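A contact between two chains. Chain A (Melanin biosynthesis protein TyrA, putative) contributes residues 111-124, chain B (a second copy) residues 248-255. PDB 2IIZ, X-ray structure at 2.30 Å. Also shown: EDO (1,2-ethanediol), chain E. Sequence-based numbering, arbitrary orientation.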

# COMPACT_ATOMS: atom_id res chain seq x y z
N ARG A 111 12.53 -1.16 -0.21
CA ARG A 111 11.80 -2.39 -0.54
C ARG A 111 10.60 -2.44 0.37
O ARG A 111 10.70 -2.23 1.58
CB ARG A 111 12.66 -3.63 -0.30
CG ARG A 111 13.76 -3.81 -1.32
CD ARG A 111 14.53 -5.10 -1.15
NE ARG A 111 13.65 -6.28 -1.22
CZ ARG A 111 14.11 -7.53 -1.33
NH1 ARG A 111 15.41 -7.77 -1.39
NH2 ARG A 111 13.26 -8.55 -1.39
N TYR A 112 9.46 -2.73 -0.24
CA TYR A 112 8.17 -2.74 0.43
C TYR A 112 7.93 -4.07 1.08
O TYR A 112 7.29 -4.15 2.11
CB TYR A 112 7.11 -2.50 -0.63
CG TYR A 112 5.65 -2.46 -0.25
CD1 TYR A 112 4.92 -3.63 -0.06
CD2 TYR A 112 4.98 -1.23 -0.12
CE1 TYR A 112 3.56 -3.59 0.27
CE2 TYR A 112 3.61 -1.17 0.21
CZ TYR A 112 2.90 -2.36 0.40
OH TYR A 112 1.55 -2.34 0.73
N ASP A 113 8.45 -5.12 0.47
CA ASP A 113 8.24 -6.45 1.00
C ASP A 113 8.91 -6.59 2.37
O ASP A 113 8.38 -7.22 3.28
CB ASP A 113 8.63 -7.56 -0.01
CG ASP A 113 10.09 -7.48 -0.54
OD1 ASP A 113 10.89 -6.56 -0.17
OD2 ASP A 113 10.43 -8.39 -1.36
N ILE A 114 10.07 -5.96 2.50
CA ILE A 114 10.80 -6.02 3.74
C ILE A 114 10.11 -5.25 4.85
O ILE A 114 10.17 -5.65 6.01
CB ILE A 114 12.23 -5.49 3.52
CG1 ILE A 114 13.04 -6.56 2.80
CG2 ILE A 114 12.88 -5.11 4.83
CD1 ILE A 114 14.36 -6.06 2.31
N LEU A 115 9.44 -4.15 4.52
CA LEU A 115 8.66 -3.40 5.52
C LEU A 115 7.41 -4.18 5.97
O LEU A 115 7.01 -4.14 7.13
CB LEU A 115 8.22 -2.06 4.95
CG LEU A 115 9.32 -1.04 4.64
CD1 LEU A 115 8.76 0.12 3.81
CD2 LEU A 115 9.95 -0.51 5.91
N HIS A 116 6.79 -4.88 5.03
CA HIS A 116 5.65 -5.70 5.37
C HIS A 116 6.10 -6.71 6.39
O HIS A 116 5.46 -6.88 7.41
CB HIS A 116 5.09 -6.39 4.14
CG HIS A 116 3.78 -7.06 4.38
ND1 HIS A 116 2.57 -6.41 4.23
CD2 HIS A 116 3.48 -8.33 4.75
CE1 HIS A 116 1.59 -7.26 4.51
NE2 HIS A 116 2.12 -8.43 4.82
N LEU A 117 7.22 -7.38 6.11
CA LEU A 117 7.77 -8.40 7.00
C LEU A 117 8.09 -7.80 8.37
O LEU A 117 7.69 -8.34 9.42
CB LEU A 117 9.01 -9.00 6.35
CG LEU A 117 9.80 -10.10 7.08
CD1 LEU A 117 10.41 -11.07 6.07
CD2 LEU A 117 10.92 -9.55 7.95
N VAL A 118 8.82 -6.69 8.38
CA VAL A 118 9.24 -6.08 9.63
C VAL A 118 8.07 -5.64 10.48
O VAL A 118 8.06 -5.90 11.68
CB VAL A 118 10.20 -4.91 9.37
CG1 VAL A 118 10.36 -4.05 10.60
CG2 VAL A 118 11.55 -5.47 8.92
N ALA A 119 7.09 -4.97 9.87
CA ALA A 119 5.83 -4.58 10.52
C ALA A 119 5.13 -5.77 11.18
O ALA A 119 4.81 -5.75 12.36
CB ALA A 119 4.87 -3.91 9.50
N ASN A 120 4.87 -6.80 10.39
CA ASN A 120 4.32 -8.04 10.94
C ASN A 120 5.15 -8.40 12.18
O ASN A 120 4.60 -8.60 13.26
CB ASN A 120 4.34 -9.18 9.90
CG ASN A 120 3.17 -9.14 8.90
OD1 ASN A 120 2.14 -8.51 9.13
ND2 ASN A 120 3.33 -9.83 7.79
N GLU A 121 6.47 -8.46 12.02
CA GLU A 121 7.32 -8.86 13.15
C GLU A 121 7.17 -7.96 14.37
O GLU A 121 7.03 -8.45 15.49
CB GLU A 121 8.80 -8.99 12.74
CG GLU A 121 9.24 -10.45 12.58
CD GLU A 121 8.97 -11.29 13.85
OE1 GLU A 121 9.03 -10.72 14.98
OE2 GLU A 121 8.68 -12.50 13.73
N ILE A 122 7.19 -6.66 14.16
CA ILE A 122 7.08 -5.73 15.28
C ILE A 122 5.74 -5.86 16.00
O ILE A 122 5.68 -5.81 17.23
CB ILE A 122 7.36 -4.28 14.82
CG1 ILE A 122 8.88 -4.11 14.74
CG2 ILE A 122 6.78 -3.27 15.78
CD1 ILE A 122 9.34 -2.89 14.03
N SER A 123 4.67 -6.04 15.23
CA SER A 123 3.33 -6.28 15.78
C SER A 123 3.32 -7.50 16.73
O SER A 123 2.67 -7.48 17.79
CB SER A 123 2.35 -6.50 14.63
OG SER A 123 1.15 -7.08 15.06
N GLN A 124 4.02 -8.55 16.35
CA GLN A 124 4.09 -9.74 17.17
C GLN A 124 4.92 -9.48 18.42
O GLN A 124 4.68 -10.08 19.46
CB GLN A 124 4.67 -10.90 16.37
CG GLN A 124 3.76 -11.32 15.24
CD GLN A 124 4.26 -12.54 14.51
OE1 GLN A 124 4.63 -13.54 15.14
NE2 GLN A 124 4.28 -12.48 13.17
C1 EDO E . 9.80 -4.74 -3.25
O1 EDO E . 8.62 -5.31 -2.64
C2 EDO E . 9.48 -3.31 -3.69
O2 EDO E . 10.66 -2.52 -3.94
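Chain B (248-255) YGSLKEQG

Chain B meets one face of the chain A helix with a tight hairpin: a strand ends at 248-249, the chain turns through 250-253, and a strand sets out again at 254-255. Y248(B) and G255(B) pair through both backbone hydrogen bonds, Y248(B) N to G255(B) O at 3.0 Å and G255(B) N to Y248(B) O at 3.2 Å, and S250(B) N to E253(B) O at 2.8 Å closes the turn. The helix offers Y112(A), H116(A), A119(A), N120(A) and S123(A), the three- and four-residue spacing that keeps side chains on one side.

Y248(B) points its CA-to-CB bond away and leaves the contact to its neighbours. G249(B) has phi/psi of 101/-147, a backbone that calls for glycine; a CB there would also strike E253(B) O. G249(B) O lies 3.7 Å from H116(A) CE1, at the ring edge, and reaches Y112(A) through a water that accepts from Y112(A) OH at 2.5 Å and donates to G249(B) O at 2.8 Å. From here to L251(B) the chain advances in the helix's N-to-C direction: S250(B) CA is 7.2 Å from H116(A) CA, though its CA-to-CB bond points away, and L251(B) CA is 6.5 Å from N120(A) CA.

L251(B) supplies the apolar part. L251(B) CD2 lies 4.4 Å from A119(A) CB, and L251(B) CD1 lies 3.9 Å from S123(A) CB; L251(B) CD2 also comes within 3.1 Å of N120(A) OD1, a tight approach to a polar atom. The modelled atoms of K252(B) and E253(B) make no contact with this stretch of helix as the chain turns back.

Q254(B) brings the polar lock, its CA-to-CB bond directed toward chain A. Its amide pairs head to head with that of N120(A): Q254(B) NE2 donates to N120(A) OD1 at 2.8 Å, and N120(A) ND2 donates to Q254(B) OE1 at 2.9 Å. Q254(B) OE1 also accepts from H116(A) NE2 at a short 2.5 Å. One glutamine thus engages two residues a helical turn apart.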

# COMPACT_ATOMS: atom_id res chain seq x y z
N TYR B 248 -1.05 -9.47 -0.73
CA TYR B 248 -1.72 -8.19 -0.55
C TYR B 248 -1.95 -7.89 0.91
O TYR B 248 -1.87 -8.78 1.77
CB TYR B 248 -3.09 -8.19 -1.23
CG TYR B 248 -4.17 -8.68 -0.31
CD1 TYR B 248 -4.44 -10.05 -0.17
CD2 TYR B 248 -4.93 -7.79 0.42
CE1 TYR B 248 -5.44 -10.50 0.68
CE2 TYR B 248 -5.93 -8.23 1.27
CZ TYR B 248 -6.17 -9.59 1.39
OH TYR B 248 -7.17 -10.01 2.24
N GLY B 249 -2.25 -6.62 1.18
CA GLY B 249 -2.82 -6.23 2.46
C GLY B 249 -1.84 -5.63 3.44
O GLY B 249 -0.89 -4.96 3.05
N SER B 250 -2.09 -5.88 4.73
CA SER B 250 -1.50 -5.11 5.81
C SER B 250 -1.80 -5.80 7.13
O SER B 250 -2.34 -6.90 7.14
CB SER B 250 -2.13 -3.73 5.85
OG SER B 250 -3.35 -3.79 6.57
N LEU B 251 -1.46 -5.16 8.24
CA LEU B 251 -1.59 -5.83 9.54
C LEU B 251 -3.04 -6.22 9.81
O LEU B 251 -3.28 -7.37 10.14
CB LEU B 251 -1.04 -4.97 10.71
CG LEU B 251 0.48 -4.72 10.82
CD1 LEU B 251 0.81 -3.98 12.11
CD2 LEU B 251 1.28 -6.01 10.78
N LYS B 252 -3.98 -5.29 9.67
CA LYS B 252 -5.43 -5.60 9.81
C LYS B 252 -5.84 -6.90 9.09
O LYS B 252 -6.54 -7.75 9.65
CB LYS B 252 -6.28 -4.45 9.26
CG LYS B 252 -6.40 -3.24 10.21
N GLU B 253 -5.38 -7.05 7.85
CA GLU B 253 -5.74 -8.22 7.03
C GLU B 253 -4.75 -8.37 5.87
O GLU B 253 -4.36 -7.38 5.23
CB GLU B 253 -7.18 -8.04 6.52
CG GLU B 253 -7.69 -8.99 5.44
CD GLU B 253 -9.00 -8.48 4.82
OE1 GLU B 253 -10.01 -8.39 5.54
OE2 GLU B 253 -9.03 -8.17 3.61
N GLN B 254 -4.34 -9.61 5.62
CA GLN B 254 -3.31 -9.90 4.64
C GLN B 254 -3.32 -11.35 4.16
O GLN B 254 -3.57 -12.29 4.92
CB GLN B 254 -1.94 -9.59 5.22
CG GLN B 254 -1.46 -10.54 6.31
CD GLN B 254 -0.21 -10.01 6.96
OE1 GLN B 254 0.84 -9.99 6.36
NE2 GLN B 254 -0.32 -9.57 8.19
N GLY B 255 -3.03 -11.53 2.88
CA GLY B 255 -3.01 -12.87 2.32
C GLY B 255 -2.64 -12.81 0.87
O GLY B 255 -1.75 -12.07 0.50
O HOH W 1 -0.15 -4.14 0.43